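Local coordinates for protein probable acetyltransferases (Chromobacterium violaceum, PDB 3PZJ) that probably transfers acetyl groups as a member of the GNAT family, perhaps to protein N-terminal serine or alanine residues, at residues Ala168-Leu182 and Arg193-Trp205. Residues are numbered along the deposited sequence; the frame is centred on the assembly and turned at random.
Sequences AAAARRFGFQFEGTL and RDTHVFSMLDGEW
Gln177 and Ser199 open an antiparallel ladder in which the axes of strands 177-182 and 193-201 come within 4.4 Å, their N-to-C directions 165° apart, Val197 meeting Gly180 and Thr195 meeting Leu182 further along. The register slips by one at a classic beta bulge: Glu179 and Gly180 both face Val197, whose O accepts a 2.8 Å bond from Glu179 N and a weak one from Gly180 N. Phe198 projects toward helix 168-174, and its ring is sandwiched. Ala171 CB sits over the centre of one face as a CH-pi contact, 3.8 Å from the centroid, while Phe178 brings its edge to the opposite face with the planes at 63°. With CG anti to the backbone N (chi1 178°), Phe178 also turns an edge to the face of His196, completing an aromatic cluster. Beside it, Thr181 OG1 and His196 ND1 share a 2.8 Å hydrogen bond at the imidazole edge. This is the C-terminal hairpin of the GNAT fold, its inner strand 191-201 pairing with strand 155-161; helix 168-174 ends in a Schellman motif at Gly175 before the chain enters the outer strand. On the sheet face opposite the aromatic cluster, Ser199 OG donates to Glu179 OE2 at 2.7 Å, approaching from above the carboxylate plane. Arg155 forms a salt bridge with Glu179 OE1, and Arg183 of the second subunit forms another with Glu179 OE2 and also hydrogen-bonds Ser199 OG, placing this polar group at the subunit interface.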
ATOM      1  N   ALA A 168      -3.723 -18.408   1.114  1.00 24.93           N
ATOM      2  CA  ALA A 168      -4.936 -17.979   1.757  1.00 25.93           C
ATOM      3  C   ALA A 168      -5.292 -18.861   2.966  1.00 25.11           C
ATOM      4  O   ALA A 168      -5.663 -18.372   4.023  1.00 24.86           O
ATOM      5  CB  ALA A 168      -6.081 -17.946   0.753  1.00 25.65           C
ATOM      6  N   ALA A 169      -5.055 -20.149   2.853  1.00 27.00           N
ATOM      7  CA  ALA A 169      -5.464 -21.083   3.906  1.00 27.64           C
ATOM      8  C   ALA A 169      -4.452 -20.988   5.026  1.00 28.51           C
ATOM      9  O   ALA A 169      -4.813 -21.019   6.224  1.00 29.28           O
ATOM     10  CB  ALA A 169      -5.558 -22.533   3.348  1.00 29.55           C
ATOM     11  N   ALA A 170      -3.194 -20.775   4.652  1.00 28.54           N
ATOM     12  CA  ALA A 170      -2.172 -20.488   5.640  1.00 28.33           C
ATOM     13  C   ALA A 170      -2.481 -19.234   6.455  1.00 28.01           C
ATOM     14  O   ALA A 170      -2.383 -19.236   7.651  1.00 28.94           O
ATOM     15  CB  ALA A 170      -0.721 -20.341   4.971  1.00 28.38           C
ATOM     16  N   ALA A 171      -2.770 -18.146   5.790  1.00 27.31           N
ATOM     17  CA  ALA A 171      -3.150 -16.936   6.514  1.00 26.76           C
ATOM     18  C   ALA A 171      -4.251 -17.198   7.537  1.00 26.61           C
ATOM     19  O   ALA A 171      -4.175 -16.830   8.715  1.00 26.37           O
ATOM     20  CB  ALA A 171      -3.561 -15.807   5.511  1.00 24.57           C
ATOM     21  N   ARG A 172      -5.308 -17.847   7.089  1.00 28.19           N
ATOM     22  CA  ARG A 172      -6.422 -18.131   8.004  1.00 30.22           C
ATOM     23  C   ARG A 172      -6.005 -19.065   9.145  1.00 30.38           C
ATOM     24  O   ARG A 172      -6.425 -18.869  10.282  1.00 32.08           O
ATOM     25  CB  ARG A 172      -7.646 -18.660   7.219  1.00 30.87           C
ATOM     26  CG  ARG A 172      -8.363 -17.607   6.450  1.00 30.54           C
ATOM     27  CD  ARG A 172      -9.410 -18.217   5.502  1.00 31.71           C
ATOM     28  NE  ARG A 172     -10.201 -17.319   4.667  1.00 28.98           N
ATOM     29  CZ  ARG A 172     -11.157 -16.496   5.108  1.00 30.02           C
ATOM     30  NH1 ARG A 172     -11.454 -16.390   6.385  1.00 28.52           N
ATOM     31  NH2 ARG A 172     -11.850 -15.798   4.251  1.00 33.15           N
ATOM     32  N   ARG A 173      -5.145 -20.005   8.850  1.00 31.12           N
ATOM     33  CA  ARG A 173      -4.689 -20.970   9.814  1.00 32.56           C
ATOM     34  C   ARG A 173      -3.880 -20.238  10.878  1.00 33.08           C
ATOM     35  O   ARG A 173      -3.986 -20.549  12.004  1.00 32.71           O
ATOM     36  CB  ARG A 173      -3.868 -22.017   9.095  1.00 32.55           C
ATOM     37  CG  ARG A 173      -3.401 -23.126   9.920  1.00 35.17           C
ATOM     38  CD  ARG A 173      -3.045 -24.349   9.148  1.00 34.32           C
ATOM     39  NE  ARG A 173      -2.159 -24.101   8.046  1.00 37.65           N
ATOM     40  CZ  ARG A 173      -2.465 -24.341   6.775  1.00 38.70           C
ATOM     41  NH1 ARG A 173      -1.581 -24.117   5.853  1.00 39.49           N
ATOM     42  NH2 ARG A 173      -3.648 -24.837   6.429  1.00 39.50           N
ATOM     43  N   PHE A 174      -3.108 -19.254  10.469  1.00 32.17           N
ATOM     44  CA  PHE A 174      -2.292 -18.437  11.395  1.00 32.71           C
ATOM     45  C   PHE A 174      -3.093 -17.441  12.204  1.00 32.04           C
ATOM     46  O   PHE A 174      -2.611 -16.874  13.165  1.00 36.49           O
ATOM     47  CB  PHE A 174      -1.158 -17.744  10.632  1.00 32.65           C
ATOM     48  CG  PHE A 174      -0.151 -18.693  10.018  1.00 32.32           C
ATOM     49  CD1 PHE A 174       0.210 -19.893  10.641  1.00 39.44           C
ATOM     50  CD2 PHE A 174       0.384 -18.428   8.787  1.00 33.22           C
ATOM     51  CE1 PHE A 174       1.161 -20.776  10.040  1.00 38.87           C
ATOM     52  CE2 PHE A 174       1.331 -19.289   8.177  1.00 35.70           C
ATOM     53  CZ  PHE A 174       1.707 -20.470   8.790  1.00 37.93           C
ATOM     54  N   GLY A 175      -4.325 -17.219  11.832  1.00 31.63           N
ATOM     55  CA  GLY A 175      -5.207 -16.364  12.580  1.00 30.17           C
ATOM     56  C   GLY A 175      -5.356 -14.944  12.006  1.00 28.44           C
ATOM     57  O   GLY A 175      -5.913 -14.103  12.669  1.00 28.24           O
ATOM     58  N   PHE A 176      -4.836 -14.673  10.814  1.00 26.39           N
ATOM     59  CA  PHE A 176      -5.165 -13.445  10.095  1.00 26.26           C
ATOM     60  C   PHE A 176      -6.644 -13.490   9.706  1.00 27.14           C
ATOM     61  O   PHE A 176      -7.198 -14.589   9.416  1.00 27.06           O
ATOM     62  CB  PHE A 176      -4.330 -13.325   8.814  1.00 24.04           C
ATOM     63  CG  PHE A 176      -2.843 -13.176   9.042  1.00 25.17           C
ATOM     64  CD1 PHE A 176      -2.261 -11.932   9.122  1.00 24.83           C
ATOM     65  CD2 PHE A 176      -1.996 -14.312   9.160  1.00 28.90           C
ATOM     66  CE1 PHE A 176      -0.868 -11.786   9.275  1.00 25.89           C
ATOM     67  CE2 PHE A 176      -0.588 -14.155   9.355  1.00 24.70           C
ATOM     68  CZ  PHE A 176      -0.072 -12.923   9.406  1.00 23.85           C
ATOM     69  N   GLN A 177      -7.278 -12.326   9.673  1.00 25.97           N
ATOM     70  CA  GLN A 177      -8.650 -12.211   9.253  1.00 25.22           C
ATOM     71  C   GLN A 177      -8.707 -11.730   7.827  1.00 24.26           C
ATOM     72  O   GLN A 177      -7.972 -10.780   7.467  1.00 21.58           O
ATOM     73  CB  GLN A 177      -9.342 -11.156  10.117  1.00 27.39           C
ATOM     74  CG  GLN A 177      -9.348 -11.416  11.621  1.00 33.29           C
ATOM     75  CD  GLN A 177      -9.869 -12.812  11.937  1.00 39.30           C
ATOM     76  OE1 GLN A 177      -9.149 -13.666  12.504  1.00 38.92           O
ATOM     77  NE2 GLN A 177     -11.100 -13.069  11.516  1.00 32.73           N
ATOM     78  N   PHE A 178      -9.658 -12.255   7.063  1.00 22.55           N
ATOM     79  CA  PHE A 178      -9.840 -11.814   5.677  1.00 23.08           C
ATOM     80  C   PHE A 178     -10.508 -10.488   5.653  1.00 23.77           C
ATOM     81  O   PHE A 178     -11.542 -10.322   6.333  1.00 21.85           O
ATOM     82  CB  PHE A 178     -10.700 -12.844   4.888  1.00 23.65           C
ATOM     83  CG  PHE A 178     -10.964 -12.446   3.496  1.00 23.51           C
ATOM     84  CD1 PHE A 178      -9.936 -12.287   2.609  1.00 21.72           C
ATOM     85  CD2 PHE A 178     -12.251 -12.123   3.097  1.00 21.91           C
ATOM     86  CE1 PHE A 178     -10.212 -11.837   1.248  1.00 22.76           C
ATOM     87  CE2 PHE A 178     -12.532 -11.683   1.772  1.00 23.47           C
ATOM     88  CZ  PHE A 178     -11.488 -11.561   0.860  1.00 25.04           C
ATOM     89  N   GLU A 179      -9.945  -9.518   4.897  1.00 20.93           N
ATOM     90  CA  GLU A 179     -10.526  -8.200   4.819  1.00 21.52           C
ATOM     91  C   GLU A 179     -11.216  -7.915   3.463  1.00 22.58           C
ATOM     92  O   GLU A 179     -12.231  -7.231   3.412  1.00 23.59           O
ATOM     93  CB  GLU A 179      -9.467  -7.111   5.088  1.00 20.78           C
ATOM     94  CG  GLU A 179      -9.084  -7.044   6.548  1.00 19.25           C
ATOM     95  CD  GLU A 179      -8.086  -5.978   6.854  1.00 22.06           C
ATOM     96  OE1 GLU A 179      -7.254  -5.627   5.992  1.00 22.60           O
ATOM     97  OE2 GLU A 179      -8.055  -5.578   8.030  1.00 24.36           O
ATOM     98  N   GLY A 180     -10.640  -8.381   2.393  1.00 23.07           N
ATOM     99  CA  GLY A 180     -11.233  -8.221   1.088  1.00 23.12           C
ATOM    100  C   GLY A 180     -10.222  -8.505  -0.002  1.00 22.39           C
ATOM    101  O   GLY A 180      -9.072  -8.885   0.300  1.00 24.37           O
ATOM    102  N   THR A 181     -10.667  -8.339  -1.237  1.00 21.08           N
ATOM    103  CA  THR A 181      -9.905  -8.617  -2.406  1.00 20.91           C
ATOM    104  C   THR A 181      -9.810  -7.400  -3.316  1.00 21.33           C
ATOM    105  O   THR A 181     -10.775  -6.824  -3.691  1.00 22.54           O
ATOM    106  CB  THR A 181     -10.519  -9.763  -3.210  1.00 22.74           C
ATOM    107  OG1 THR A 181     -10.643 -10.930  -2.413  1.00 21.65           O
ATOM    108  CG2 THR A 181      -9.686 -10.051  -4.443  1.00 25.22           C
ATOM    109  N   LEU A 182      -8.574  -7.056  -3.623  1.00 21.09           N
ATOM    110  CA  LEU A 182      -8.219  -5.983  -4.509  0.50 21.13           C
ATOM    111  C   LEU A 182      -8.218  -6.535  -5.952  1.00 21.24           C
ATOM    112  O   LEU A 182      -7.271  -7.225  -6.387  1.00 22.28           O
ATOM    113  CB  LEU A 182      -6.870  -5.404  -4.119  0.50 20.93           C
ATOM    114  CG  LEU A 182      -6.783  -4.342  -3.034  0.50 23.08           C
ATOM    115  CD1 LEU A 182      -7.918  -4.413  -2.014  0.50 27.73           C
ATOM    116  CD2 LEU A 182      -5.367  -4.295  -2.405  0.50 24.25           C
ATOM    117  N   ARG A 193      -3.886 -10.461 -11.725  1.00 28.30           N
ATOM    118  CA  ARG A 193      -3.839 -10.853 -10.327  1.00 25.27           C
ATOM    119  C   ARG A 193      -4.807 -10.016  -9.533  1.00 23.07           C
ATOM    120  O   ARG A 193      -4.766  -8.836  -9.612  1.00 24.70           O
ATOM    121  CB  ARG A 193      -2.469 -10.649  -9.722  1.00 25.74           C
ATOM    122  CG  ARG A 193      -2.511 -10.691  -8.228  1.00 26.09           C
ATOM    123  CD  ARG A 193      -1.201 -11.074  -7.586  1.00 40.97           C
ATOM    124  NE  ARG A 193      -1.143 -10.625  -6.211  1.00 35.21           N
ATOM    125  CZ  ARG A 193      -0.169 -10.846  -5.352  1.00 29.91           C
ATOM    126  NH1 ARG A 193      -0.287 -10.367  -4.156  1.00 27.98           N
ATOM    127  NH2 ARG A 193       0.903 -11.512  -5.662  1.00 29.12           N
ATOM    128  N   ASP A 194      -5.690 -10.667  -8.808  1.00 23.64           N
ATOM    129  CA  ASP A 194      -6.487 -10.059  -7.773  1.00 22.66           C
ATOM    130  C   ASP A 194      -5.812 -10.451  -6.497  1.00 23.56           C
ATOM    131  O   ASP A 194      -5.437 -11.632  -6.272  1.00 24.53           O
ATOM    132  CB  ASP A 194      -7.919 -10.662  -7.708  1.00 23.33           C
ATOM    133  CG  ASP A 194      -8.721 -10.525  -9.010  1.00 25.48           C
ATOM    134  OD1 ASP A 194      -8.537  -9.628  -9.832  1.00 24.33           O
ATOM    135  OD2 ASP A 194      -9.591 -11.327  -9.180  1.00 30.50           O
ATOM    136  N   THR A 195      -5.694  -9.517  -5.584  1.00 24.13           N
ATOM    137  CA  THR A 195      -5.011  -9.756  -4.342  1.00 22.77           C
ATOM    138  C   THR A 195      -5.931  -9.879  -3.150  1.00 22.61           C
ATOM    139  O   THR A 195      -6.629  -8.992  -2.870  1.00 22.35           O
ATOM    140  CB  THR A 195      -4.056  -8.617  -4.051  1.00 22.33           C
ATOM    141  OG1 THR A 195      -3.039  -8.608  -5.028  1.00 22.14           O
ATOM    142  CG2 THR A 195      -3.468  -8.788  -2.668  1.00 20.80           C
ATOM    143  N   HIS A 196      -5.857 -10.976  -2.426  1.00 21.64           N
ATOM    144  CA  HIS A 196      -6.547 -11.077  -1.153  1.00 22.17           C
ATOM    145  C   HIS A 196      -5.724 -10.381  -0.070  1.00 22.64           C
ATOM    146  O   HIS A 196      -4.468 -10.608   0.012  1.00 23.02           O
ATOM    147  CB  HIS A 196      -6.686 -12.553  -0.715  1.00 22.68           C
ATOM    148  CG  HIS A 196      -7.625 -13.402  -1.535  1.00 25.80           C
ATOM    149  ND1 HIS A 196      -8.751 -12.924  -2.168  1.00 24.35           N
ATOM    150  CD2 HIS A 196      -7.622 -14.754  -1.739  1.00 27.88           C
ATOM    151  CE1 HIS A 196      -9.392 -13.942  -2.745  1.00 27.00           C
ATOM    152  NE2 HIS A 196      -8.715 -15.053  -2.514  1.00 25.42           N
ATOM    153  N   VAL A 197      -6.398  -9.592   0.778  1.00 22.08           N
ATOM    154  CA  VAL A 197      -5.760  -8.936   1.923  1.00 20.74           C
ATOM    155  C   VAL A 197      -6.320  -9.481   3.206  1.00 20.09           C
ATOM    156  O   VAL A 197      -7.566  -9.548   3.402  1.00 21.74           O
ATOM    157  CB  VAL A 197      -5.928  -7.394   1.888  1.00 21.93           C
ATOM    158  CG1 VAL A 197      -5.220  -6.740   3.120  1.00 19.06           C
ATOM    159  CG2 VAL A 197      -5.392  -6.814   0.574  1.00 22.57           C
ATOM    160  N   PHE A 198      -5.408  -9.935   4.066  1.00 19.07           N
ATOM    161  CA  PHE A 198      -5.691 -10.429   5.364  1.00 18.98           C
ATOM    162  C   PHE A 198      -4.926  -9.573   6.391  1.00 20.58           C
ATOM    163  O   PHE A 198      -3.906  -9.034   6.054  1.00 21.90           O
ATOM    164  CB  PHE A 198      -5.194 -11.846   5.542  1.00 20.56           C
ATOM    165  CG  PHE A 198      -5.765 -12.843   4.579  1.00 20.75           C
ATOM    166  CD1 PHE A 198      -6.831 -13.665   4.955  1.00 24.05           C
ATOM    167  CD2 PHE A 198      -5.182 -13.052   3.336  1.00 22.06           C
ATOM    168  CE1 PHE A 198      -7.335 -14.622   4.065  1.00 25.86           C
ATOM    169  CE2 PHE A 198      -5.687 -13.992   2.473  1.00 21.77           C
ATOM    170  CZ  PHE A 198      -6.793 -14.744   2.820  1.00 22.68           C
ATOM    171  N   SER A 199      -5.357  -9.547   7.648  1.00 19.81           N
ATOM    172  CA  SER A 199      -4.651  -8.812   8.669  1.00 20.16           C
ATOM    173  C   SER A 199      -4.816  -9.364  10.044  1.00 21.62           C
ATOM    174  O   SER A 199      -5.793 -10.059  10.343  1.00 22.05           O
ATOM    175  CB  SER A 199      -5.061  -7.330   8.684  1.00 20.78           C
ATOM    176  OG  SER A 199      -6.327  -7.173   9.298  1.00 21.58           O
HETATM  177  N   MSE A 200      -3.844  -9.032  10.891  1.00 21.51           N
HETATM  178  CA  MSE A 200      -3.855  -9.351  12.311  1.00 20.33           C
HETATM  179  C   MSE A 200      -3.516  -8.087  13.099  1.00 21.42           C
HETATM  180  O   MSE A 200      -2.444  -7.505  12.934  1.00 21.64           O
HETATM  181  CB  MSE A 200      -2.848 -10.459  12.623  1.00 22.77           C
HETATM  182  CG  MSE A 200      -2.128 -10.286  13.951  1.00 26.16           C
HETATM  183 SE   MSE A 200      -2.061 -11.935  14.990  0.80 35.66          SE
HETATM  184  CE  MSE A 200      -3.963 -12.360  15.007  1.00 18.68           C
ATOM    185  N   LEU A 201      -4.446  -7.669  13.950  1.00 22.52           N
ATOM    186  CA  LEU A 201      -4.353  -6.449  14.675  1.00 22.01           C
ATOM    187  C   LEU A 201      -3.675  -6.713  15.994  1.00 22.14           C
ATOM    188  O   LEU A 201      -3.673  -7.856  16.502  1.00 22.82           O
ATOM    189  CB  LEU A 201      -5.736  -5.912  14.939  1.00 22.98           C
ATOM    190  CG  LEU A 201      -6.657  -5.604  13.769  1.00 21.05           C
ATOM    191  CD1 LEU A 201      -7.838  -4.782  14.234  1.00 27.70           C
ATOM    192  CD2 LEU A 201      -5.871  -4.805  12.681  1.00 19.36           C
ATOM    193  N   ASP A 202      -3.152  -5.651  16.596  1.00 23.67           N
ATOM    194  CA  ASP A 202      -2.472  -5.787  17.858  1.00 25.97           C
ATOM    195  C   ASP A 202      -3.392  -6.394  18.927  1.00 28.50           C
ATOM    196  O   ASP A 202      -2.952  -7.194  19.730  1.00 28.74           O
ATOM    197  CB  ASP A 202      -1.792  -4.485  18.330  1.00 25.79           C
ATOM    198  CG  ASP A 202      -2.684  -3.250  18.391  1.00 28.31           C
ATOM    199  OD1 ASP A 202      -3.850  -3.300  18.028  1.00 27.28           O
ATOM    200  OD2 ASP A 202      -2.155  -2.170  18.814  1.00 32.28           O
ATOM    201  N   GLY A 203      -4.635  -5.977  18.978  1.00 29.17           N
ATOM    202  CA  GLY A 203      -5.543  -6.528  19.966  1.00 31.33           C
ATOM    203  C   GLY A 203      -5.893  -7.973  19.740  1.00 31.59           C
ATOM    204  O   GLY A 203      -6.211  -8.673  20.706  1.00 31.78           O
ATOM    205  N   GLU A 204      -5.795  -8.436  18.510  1.00 29.68           N
ATOM    206  CA  GLU A 204      -6.063  -9.842  18.202  1.00 31.17           C
ATOM    207  C   GLU A 204      -4.917 -10.718  18.638  1.00 30.83           C
ATOM    208  O   GLU A 204      -5.133 -11.833  19.158  1.00 31.10           O
ATOM    209  CB  GLU A 204      -6.330 -10.020  16.701  1.00 30.73           C
ATOM    210  CG  GLU A 204      -7.649  -9.508  16.360  1.00 31.79           C
ATOM    211  CD  GLU A 204      -7.862  -9.256  14.872  1.00 32.70           C
ATOM    212  OE1 GLU A 204      -6.951  -9.321  13.979  1.00 24.98           O
ATOM    213  OE2 GLU A 204      -9.017  -8.982  14.613  1.00 35.77           O
ATOM    214  N   TRP A 205      -3.719 -10.165  18.501  1.00 30.58           N
ATOM    215  CA  TRP A 205      -2.487 -10.826  18.860  1.00 32.39           C
ATOM    216  C   TRP A 205      -2.543 -11.068  20.343  1.00 36.04           C
ATOM    217  O   TRP A 205      -2.277 -12.168  20.771  1.00 35.85           O
ATOM    218  CB  TRP A 205      -1.260  -9.980  18.507  1.00 31.68           C
ATOM    219  CG  TRP A 205       0.010 -10.541  19.003  1.00 30.06           C
ATOM    220  CD1 TRP A 205       0.772 -10.072  20.003  1.00 34.37           C
ATOM    221  CD2 TRP A 205       0.663 -11.751  18.524  1.00 31.11           C
ATOM    222  NE1 TRP A 205       1.861 -10.902  20.197  1.00 32.74           N
ATOM    223  CE2 TRP A 205       1.818 -11.927  19.291  1.00 34.52           C
ATOM    224  CE3 TRP A 205       0.354 -12.699  17.540  1.00 34.67           C
ATOM    225  CZ2 TRP A 205       2.688 -13.010  19.101  1.00 35.32           C
ATOM    226  CZ3 TRP A 205       1.219 -13.793  17.364  1.00 34.20           C
ATOM    227  CH2 TRP A 205       2.372 -13.911  18.123  1.00 32.37           C
TER